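Local coordinates for putative adhesin (Bacteroides fragilis NCTC 9343, PDB 3PET), which probably serves in cell adhesion as a lipoprotein with a right-handed beta-helix fold related to auto-transporter adhesin head domains, at the interface of chains A and B. Coordinates in Å, arbitrary orientation; residue numbers count along the deposited sequence, not the author numbering. Chains: chain A/B, Putative adhesin.

The interface of chains A and B. Residues chain A 119, 139, 158; chain B 141, 158-160, 178-180.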
loop_
_atom_site.group_PDB
_atom_site.type_symbol
_atom_site.label_atom_id
_atom_site.label_comp_id
_atom_site.label_asym_id
_atom_site.label_seq_id
_atom_site.Cartn_x
_atom_site.Cartn_y
_atom_site.Cartn_z
ATOM N N VAL A 119 -1.819 6.261 -6.386
ATOM C CA VAL A 119 -0.501 6.434 -5.747
ATOM C C VAL A 119 -0.380 7.901 -5.366
ATOM O O VAL A 119 -0.304 8.768 -6.238
ATOM C CB VAL A 119 0.681 5.963 -6.641
ATOM C CG1 VAL A 119 2.022 6.150 -5.927
ATOM C CG2 VAL A 119 0.491 4.515 -7.074
ATOM N N VAL A 139 -1.779 3.312 -2.597
ATOM C CA VAL A 139 -0.505 3.504 -1.910
ATOM C C VAL A 139 -0.377 4.971 -1.518
ATOM O O VAL A 139 -0.250 5.836 -2.390
ATOM C CB VAL A 139 0.714 3.023 -2.733
ATOM C CG1 VAL A 139 2.010 3.292 -1.964
ATOM C CG2 VAL A 139 0.585 1.540 -3.056
ATOM N N VAL A 158 -1.699 0.301 1.226
ATOM C CA VAL A 158 -0.432 0.495 1.940
ATOM C C VAL A 158 -0.345 1.984 2.306
ATOM O O VAL A 158 -0.317 2.836 1.417
ATOM C CB VAL A 158 0.786 0.006 1.117
ATOM C CG1 VAL A 158 2.093 0.274 1.864
ATOM C CG2 VAL A 158 0.650 -1.480 0.788
ATOM N N ASP B 141 4.413 -3.968 0.587
ATOM C CA ASP B 141 5.601 -3.626 -0.166
ATOM C C ASP B 141 6.607 -4.758 -0.170
ATOM O O ASP B 141 6.682 -5.536 0.787
ATOM C CB ASP B 141 6.255 -2.386 0.454
ATOM C CG ASP B 141 5.462 -1.099 0.341
ATOM O OD1 ASP B 141 4.488 -1.061 -0.454
ATOM O OD2 ASP B 141 5.848 -0.114 1.000
ATOM N N VAL B 158 -1.552 -4.329 -4.337
ATOM C CA VAL B 158 -1.460 -2.942 -3.874
ATOM C C VAL B 158 -0.174 -2.846 -3.075
ATOM O O VAL B 158 -0.009 -3.566 -2.086
ATOM C CB VAL B 158 -2.714 -2.470 -3.063
ATOM C CG1 VAL B 158 -2.521 -1.041 -2.528
ATOM C CG2 VAL B 158 -3.981 -2.558 -3.916
ATOM N N GLY B 159 0.723 -1.970 -3.512
ATOM C CA GLY B 159 1.997 -1.794 -2.830
ATOM C C GLY B 159 3.131 -1.558 -3.797
ATOM O O GLY B 159 2.962 -1.690 -5.017
ATOM N N ASN B 160 4.302 -1.215 -3.244
ATOM C CA ASN B 160 5.494 -0.911 -4.023
ATOM C C ASN B 160 6.538 -1.985 -3.984
ATOM O O ASN B 160 6.728 -2.632 -2.963
ATOM C CB ASN B 160 6.140 0.364 -3.485
ATOM C CG ASN B 160 5.282 1.593 -3.571
ATOM O OD1 ASN B 160 4.377 1.705 -4.398
ATOM N ND2 ASN B 160 5.588 2.563 -2.740
ATOM N N VAL B 178 -1.749 -1.330 -8.128
ATOM C CA VAL B 178 -1.621 0.049 -7.656
ATOM C C VAL B 178 -0.308 0.122 -6.899
ATOM O O VAL B 178 -0.164 -0.538 -5.877
ATOM C CB VAL B 178 -2.833 0.488 -6.788
ATOM C CG1 VAL B 178 -2.634 1.910 -6.230
ATOM C CG2 VAL B 178 -4.138 0.381 -7.584
ATOM N N GLY B 179 0.632 0.909 -7.409
ATOM C CA GLY B 179 1.919 1.063 -6.753
ATOM C C GLY B 179 3.048 1.251 -7.734
ATOM O O GLY B 179 2.865 1.057 -8.941
ATOM N N ASP B 180 4.230 1.608 -7.204
ATOM C CA ASP B 180 5.415 1.855 -8.003
ATOM C C ASP B 180 6.424 0.741 -7.939
ATOM O O ASP B 180 6.473 0.007 -6.958
ATOM C CB ASP B 180 6.098 3.128 -7.493
ATOM C CG ASP B 180 5.282 4.413 -7.604
ATOM O OD1 ASP B 180 4.390 4.491 -8.489
ATOM O OD2 ASP B 180 5.545 5.336 -6.827
#
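A:Val139 faces the turn of B:Gly159 and B:Asn160, the middle step of a ladder in which valines from successive coils of one right-handed beta-helix pack on Val-Gly-Asn/Asp turns of the other. Its two methyls divide the work. CG2 lies against the glycine backbone, 3.5 Å from B:Gly159 N, and also meets the carbonyl O of B:Val178 on the next coil. CG1, held anti to the valine's own backbone N (chi1 178°), reaches the B:Asn160 carboxamide, 3.7 Å from ND2.

A:Val119 repeats this pattern, placing CG2 3.6 Å from B:Gly179 N and CG1 beside the B:Asp180 carboxylate. At A:Val158, CG1 again faces a carboxylate, 3.6 Å from OD1 of B:Asp141, but CG2 lies near the carbonyl O of B:Val158 and CA of B:Gly159. The lack of a side chain at B:Gly159 and B:Gly179 probably allows the methyls to pack on the main chain. Although the two chains are paired in the deposited assembly, the contact may not reflect a biological dimer.

Hydrogen bonds within chain B tie its coils together. The backbone N of B:Asn160 donates almost straight (179° at H) to B:Asp141 OD1, from above the carboxylate plane, which should limit swinging of that group beneath A:Val158. One coil further along, the B:Asp180 backbone N repeats the link, donating to the amide oxygen OD1 of B:Asn160 over 2.8 Å from 37° out of the carbonyl plane.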